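Local coordinates for protein cytochrome C'' (Methylophilus methylotrophus, PDB 1GU2) that probably carries electrons as a monomeric c-type cytochrome, with a covalently attached heme c whose iron is bound by two axial histidines, at residues A[1-5]-A[79-83]; A[55-59]-A[119-123]. All coordinates share one frame; numbering follows the deposited sequence.

Contact 1 of 2, residues A[1-5]-A[79-83]; sequences DVTNA and TKRFT. With HEC (heme c), chain C.
The Phe82 ring meets the first turn of helix 2-19 through Ala5, whose CB lies oblique to the ring, 3.7 Å from Phe82 CD1; a methyl group is small enough to let helix and ring come this close, and Leu116 of helix 106-118 also touches Phe82. The other flat group, the Arg81 guanidinium, has CAA, the first carbon of one heme propionate, over one face and the carboxylate of the other (CGD) at its edge, in plane. Two hydrogen bonds form there, Arg81 NH1 to HEC O1D at 3.0 Å and Arg81 NH2 to HEC O2D at 2.9 Å, while the backbone oxygens of Pro72 and Pro71 take NE and NH1. Arginine, with three donor nitrogens in one plane, suits this place: its rotation is fixed from both ends. Toward the surface, the amino terminus is gripped by Arg81 O and Thr83 OG1, each 2.7 Å from Asp1 N, and weakly by Thr79 O. With OG1 beside its own backbone N (chi1 -63°), Thr83 turns its hydroxyl to the amino group of Asp1. Asn4 ND2 adds a bent bond to Phe82 O (140° at the hydrogen), tilted from the carbonyl plane. Asp1 OD1 accepts from Asn4 N at 3.0 Å, an Asx motif starting helix 2-19, held to the loop whose Arg81 belongs to the heme c pocket and binds a propionate.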
loop_
_atom_site.group_PDB
_atom_site.type_symbol
_atom_site.label_atom_id
_atom_site.label_comp_id
_atom_site.label_asym_id
_atom_site.label_seq_id
_atom_site.Cartn_x
_atom_site.Cartn_y
_atom_site.Cartn_z
ATOM N N ASP A 1 -8.869 -4.483 9.661
ATOM C CA ASP A 1 -9.914 -3.465 9.622
ATOM C C ASP A 1 -9.305 -2.080 9.654
ATOM O O ASP A 1 -8.085 -1.916 9.723
ATOM C CB ASP A 1 -10.957 -3.720 10.727
ATOM C CG ASP A 1 -10.316 -3.678 12.095
ATOM O OD1 ASP A 1 -9.122 -3.358 12.158
ATOM O OD2 ASP A 1 -11.046 -4.020 13.050
ATOM N N VAL A 2 -10.148 -1.037 9.625
ATOM C CA VAL A 2 -9.673 0.336 9.684
ATOM C C VAL A 2 -8.905 0.582 10.943
ATOM O O VAL A 2 -7.889 1.293 10.907
ATOM C CB VAL A 2 -10.860 1.289 9.518
ATOM C CG1 VAL A 2 -10.384 2.701 9.839
ATOM C CG2 VAL A 2 -11.400 1.308 8.107
ATOM N N THR A 3 -9.280 0.033 12.075
ATOM C CA THR A 3 -8.613 0.261 13.351
ATOM C C THR A 3 -7.143 -0.133 13.272
ATOM O O THR A 3 -6.266 0.619 13.677
ATOM C CB THR A 3 -9.288 -0.543 14.532
ATOM O OG1 THR A 3 -10.683 -0.251 14.554
ATOM C CG2 THR A 3 -8.668 -0.148 15.851
ATOM N N ASN A 4 -6.918 -1.352 12.788
ATOM C CA ASN A 4 -5.523 -1.814 12.725
ATOM C C ASN A 4 -4.753 -1.016 11.706
ATOM O O ASN A 4 -3.572 -0.758 11.931
ATOM C CB ASN A 4 -5.454 -3.300 12.411
ATOM C CG ASN A 4 -6.034 -3.992 13.636
ATOM O OD1 ASN A 4 -6.030 -3.555 14.796
ATOM N ND2 ASN A 4 -6.654 -5.097 13.383
ATOM N N ALA A 5 -5.395 -0.643 10.595
ATOM C CA ALA A 5 -4.677 0.151 9.579
ATOM C C ALA A 5 -4.263 1.471 10.178
ATOM O O ALA A 5 -3.129 1.905 10.008
ATOM C CB ALA A 5 -5.559 0.311 8.322
ATOM N N THR A 79 -13.046 -4.989 4.966
ATOM C CA THR A 79 -12.695 -4.873 6.372
ATOM C C THR A 79 -11.788 -5.988 6.848
ATOM O O THR A 79 -11.253 -5.870 7.936
ATOM C CB THR A 79 -13.968 -4.803 7.258
ATOM O OG1 THR A 79 -14.667 -6.047 7.105
ATOM C CG2 THR A 79 -14.879 -3.679 6.830
ATOM N N LYS A 80 -11.575 -7.030 6.040
ATOM C CA LYS A 80 -10.546 -8.037 6.367
ATOM C C LYS A 80 -9.118 -7.514 6.232
ATOM O O LYS A 80 -8.191 -8.017 6.894
ATOM C CB LYS A 80 -10.685 -9.263 5.481
ATOM C CG LYS A 80 -12.061 -9.935 5.602
ATOM C CD LYS A 80 -12.060 -11.267 4.834
ATOM C CE LYS A 80 -13.408 -11.929 5.029
ATOM N NZ LYS A 80 -13.558 -12.620 6.338
ATOM N N ARG A 81 -8.903 -6.497 5.398
ATOM C CA ARG A 81 -7.540 -5.968 5.272
ATOM C C ARG A 81 -7.009 -5.423 6.578
ATOM O O ARG A 81 -7.666 -4.558 7.203
ATOM C CB ARG A 81 -7.489 -4.887 4.180
ATOM C CG ARG A 81 -7.780 -5.364 2.748
ATOM C CD ARG A 81 -6.775 -6.419 2.304
ATOM N NE ARG A 81 -6.984 -6.737 0.896
ATOM C CZ ARG A 81 -6.391 -7.762 0.308
ATOM N NH1 ARG A 81 -6.623 -7.962 -0.978
ATOM N NH2 ARG A 81 -5.592 -8.569 0.994
ATOM N N PHE A 82 -5.863 -5.909 7.009
ATOM C CA PHE A 82 -5.146 -5.540 8.230
ATOM C C PHE A 82 -5.736 -6.140 9.496
ATOM O O PHE A 82 -5.177 -5.902 10.596
ATOM C CB PHE A 82 -4.914 -4.035 8.394
ATOM C CG PHE A 82 -4.239 -3.387 7.200
ATOM C CD1 PHE A 82 -4.997 -2.735 6.222
ATOM C CD2 PHE A 82 -2.871 -3.454 7.042
ATOM C CE1 PHE A 82 -4.391 -2.165 5.111
ATOM C CE2 PHE A 82 -2.252 -2.895 5.945
ATOM C CZ PHE A 82 -3.010 -2.283 4.931
ATOM N N THR A 83 -6.790 -6.982 9.425
ATOM C CA THR A 83 -7.287 -7.601 10.657
ATOM C C THR A 83 -6.338 -8.649 11.206
ATOM O O THR A 83 -6.313 -8.837 12.446
ATOM C CB THR A 83 -8.684 -8.171 10.411
ATOM O OG1 THR A 83 -9.529 -7.048 10.081
ATOM C CG2 THR A 83 -9.206 -8.870 11.673
HETATM FE FE HEC C . -0.236 -5.899 -4.209
HETATM C CHA HEC C . -1.807 -7.905 -1.922
HETATM C CHB HEC C . -0.048 -3.416 -1.876
HETATM C CHC HEC C . 1.769 -4.099 -6.341
HETATM C CHD HEC C . -0.760 -8.261 -6.642
HETATM N NA HEC C . -0.859 -5.668 -2.318
HETATM C C1A HEC C . -1.493 -6.623 -1.505
HETATM C C2A HEC C . -1.732 -6.069 -0.201
HETATM C C3A HEC C . -1.287 -4.801 -0.205
HETATM C C4A HEC C . -0.707 -4.560 -1.504
HETATM C CMA HEC C . -1.315 -3.771 0.952
HETATM C CAA HEC C . -2.393 -6.826 0.964
HETATM C CBA HEC C . -1.362 -7.514 1.877
HETATM C CGA HEC C . -2.006 -8.266 2.991
HETATM O O1A HEC C . -1.435 -9.291 3.423
HETATM O O2A HEC C . -3.083 -7.882 3.477
HETATM N NB HEC C . 0.689 -4.119 -4.110
HETATM C C1B HEC C . 0.677 -3.244 -3.060
HETATM C C2B HEC C . 1.567 -2.127 -3.349
HETATM C C3B HEC C . 2.096 -2.335 -4.587
HETATM C C4B HEC C . 1.521 -3.570 -5.070
HETATM C CMB HEC C . 1.853 -0.943 -2.409
HETATM C CAB HEC C . 3.084 -1.463 -5.396
HETATM C CBB HEC C . 4.398 -1.262 -4.646
HETATM N NC HEC C . 0.366 -6.130 -6.106
HETATM C C1C HEC C . 1.172 -5.251 -6.831
HETATM C C2C HEC C . 1.266 -5.704 -8.202
HETATM C C3C HEC C . 0.541 -6.858 -8.301
HETATM C C4C HEC C . -0.009 -7.132 -7.003
HETATM C CMC HEC C . 2.026 -4.906 -9.281
HETATM C CAC HEC C . 0.216 -7.712 -9.527
HETATM C CBC HEC C . 1.459 -8.235 -10.241
HETATM N ND HEC C . -1.103 -7.692 -4.263
HETATM C C1D HEC C . -1.192 -8.549 -5.369
HETATM C C2D HEC C . -1.708 -9.828 -4.957
HETATM C C3D HEC C . -1.831 -9.795 -3.597
HETATM C C4D HEC C . -1.580 -8.433 -3.182
HETATM C CMD HEC C . -2.006 -11.013 -5.893
HETATM C CAD HEC C . -2.125 -11.013 -2.683
HETATM C CBD HEC C . -3.609 -11.454 -2.726
HETATM C CGD HEC C . -4.485 -10.764 -1.701
HETATM O O1D HEC C . -5.739 -10.701 -1.862
HETATM O O2D HEC C . -3.949 -10.278 -0.670
#

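Contact 2 of 2, residues A[55-59]-A[119-123]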
loop_
_atom_site.group_PDB
_atom_site.type_symbol
_atom_site.label_atom_id
_atom_site.label_comp_id
_atom_site.label_asym_id
_atom_site.label_seq_id
_atom_site.Cartn_x
_atom_site.Cartn_y
_atom_site.Cartn_z
ATOM N N ASN A 55 -6.412 1.907 -10.357
ATOM C CA ASN A 55 -6.054 3.218 -9.805
ATOM C C ASN A 55 -6.891 3.706 -8.655
ATOM O O ASN A 55 -6.846 4.837 -8.166
ATOM C CB ASN A 55 -6.048 4.355 -10.880
ATOM C CG ASN A 55 -7.405 4.588 -11.456
ATOM O OD1 ASN A 55 -8.433 4.191 -10.918
ATOM N ND2 ASN A 55 -7.423 5.247 -12.626
ATOM N N ASN A 56 -7.730 2.963 -8.081
ATOM C CA ASN A 56 -8.601 3.043 -6.926
ATOM C C ASN A 56 -8.506 1.761 -6.079
ATOM O O ASN A 56 -9.081 0.725 -6.430
ATOM C CB ASN A 56 -10.046 3.331 -7.377
ATOM C CG ASN A 56 -10.966 3.751 -6.263
ATOM O OD1 ASN A 56 -12.108 4.234 -6.425
ATOM N ND2 ASN A 56 -10.508 3.605 -5.057
ATOM N N PRO A 57 -7.881 1.877 -4.911
ATOM C CA PRO A 57 -7.751 0.689 -4.037
ATOM C C PRO A 57 -9.006 0.227 -3.345
ATOM O O PRO A 57 -9.040 -0.810 -2.671
ATOM C CB PRO A 57 -6.695 1.176 -3.042
ATOM C CG PRO A 57 -6.899 2.646 -2.945
ATOM C CD PRO A 57 -7.239 3.068 -4.331
ATOM N N ALA A 58 -10.161 0.883 -3.495
ATOM C CA ALA A 58 -11.476 0.501 -3.096
ATOM C C ALA A 58 -12.086 -0.460 -4.114
ATOM O O ALA A 58 -13.121 -1.079 -3.795
ATOM C CB ALA A 58 -12.354 1.733 -2.912
ATOM N N ASN A 59 -11.492 -0.635 -5.291
ATOM C CA ASN A 59 -12.019 -1.550 -6.299
ATOM C C ASN A 59 -11.377 -2.936 -6.241
ATOM O O ASN A 59 -10.302 -3.127 -5.675
ATOM C CB ASN A 59 -11.811 -1.057 -7.771
ATOM C CG ASN A 59 -12.958 -0.129 -8.084
ATOM O OD1 ASN A 59 -14.016 -0.171 -8.638
ATOM N ND2 ASN A 59 -12.646 1.030 -7.610
ATOM N N GLU A 119 -9.564 6.344 0.817
ATOM C CA GLU A 119 -10.224 5.789 -0.369
ATOM C C GLU A 119 -11.342 4.885 0.095
ATOM O O GLU A 119 -11.315 3.695 0.328
ATOM C CB GLU A 119 -9.232 5.070 -1.289
ATOM C CG GLU A 119 -8.255 6.040 -1.919
ATOM C CD GLU A 119 -8.827 6.665 -3.156
ATOM O OE1 GLU A 119 -10.041 6.890 -3.271
ATOM O OE2 GLU A 119 -8.057 6.963 -4.088
ATOM N N THR A 120 -12.529 5.446 0.283
ATOM C CA THR A 120 -13.587 4.663 0.917
ATOM C C THR A 120 -14.692 4.366 -0.089
ATOM O O THR A 120 -15.701 3.765 0.277
ATOM C CB THR A 120 -14.193 5.406 2.116
ATOM O OG1 THR A 120 -14.833 6.574 1.605
ATOM C CG2 THR A 120 -13.151 5.898 3.140
ATOM N N LYS A 121 -14.579 4.824 -1.337
ATOM C CA LYS A 121 -15.660 4.630 -2.303
ATOM C C LYS A 121 -15.149 4.015 -3.612
ATOM O O LYS A 121 -14.276 4.587 -4.303
ATOM C CB LYS A 121 -16.348 5.963 -2.616
ATOM C CG LYS A 121 -16.863 6.721 -1.395
ATOM C CD LYS A 121 -18.306 6.297 -1.123
ATOM C CE LYS A 121 -18.866 7.067 0.066
ATOM N NZ LYS A 121 -20.003 6.356 0.746
ATOM N N PRO A 122 -15.645 2.862 -3.990
ATOM C CA PRO A 122 -15.264 2.291 -5.298
ATOM C C PRO A 122 -15.673 3.193 -6.422
ATOM O O PRO A 122 -16.731 3.820 -6.431
ATOM C CB PRO A 122 -16.028 0.965 -5.315
ATOM C CG PRO A 122 -16.263 0.675 -3.872
ATOM C CD PRO A 122 -16.538 1.994 -3.222
ATOM N N THR A 123 -14.934 3.381 -7.454
ATOM C CA THR A 123 -15.209 3.742 -8.821
ATOM C C THR A 123 -16.308 2.894 -9.445
ATOM O O THR A 123 -16.313 1.658 -9.384
ATOM C CB THR A 123 -13.965 3.634 -9.746
ATOM O OG1 THR A 123 -12.905 4.474 -9.227
ATOM C CG2 THR A 123 -14.281 4.134 -11.163
HETATM O O HOH W 1 -10.856 3.842 -10.893
#
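Pro57 and Glu119 meet where a type I beta turn, Asn56 to Asn59, nests against the C-terminal tail that follows helix 106-118. The turn is closed by Asn59 N bonding to Asn56 O, and proline suits its second position because its ring already holds phi near the value required there (-73°). On the packed side, Pro57 CG rests against the aliphatic part of Glu119, 3.7 Å from Glu119 CB, the two side chains crossing at about a right angle. Glu119 bends at its second torsion (chi2 -85°), which brings its carboxylate back alongside the proline ring; OE2 is hydrogen-bonded with Tyr115 OH, so the acid has a polar partner although its methylenes are used for packing. Pro57 also touches Phe35, Leu73, Tyr115 and Leu116. Buried Asn56 belongs to this packed part too: its CG, anti to the backbone N (chi1 -166°), swings the amide toward the tail. Next in the turn, Ala58 sends its methyl into the curve of the tail, with CB 3.6 Å from Pro122 N, and its small size lets the two backbones approach to 4.7 Å between Ala58 CA and Pro122 CA.

The other side is looser and more polar. Pro122 lies on this more exposed flank, its CG 3.6 Å from Ala58 O. Here the amide of Asn59 lies beside the backbone of Thr123, the two side chains crossing at about a right angle. Asparagine and threonine suit this margin, since the short polar groups of partly exposed Asn59 and exposed Thr123 can face both the other segment and solvent. At the outermost point a water donates a hydrogen bond to Thr123 OG1, its oxygen 2.7 Å from that hydroxyl.

Overall arrangement
Contacts 1 and 2 tie the two chain ends to loops, 79-83 and 55-59, that run close to the heme: residues 1-5 are held by the first, and the tail 119-123 by the second. Their segments alternate along the chain, their centres are 16 Å apart, and their nearest atoms are about 7 Å apart without touching. Helix 106-118 packs against both, giving Leu116 to Phe82 and to Pro57; Leu73 likewise touches both Arg81 and Pro57. Contact 1 reaches the heme directly through Arg81, whereas in contact 2 the side chain of Pro57 stays about 8 Å from it. Both side chains lie about 6 Å from that of the axial ligand His53.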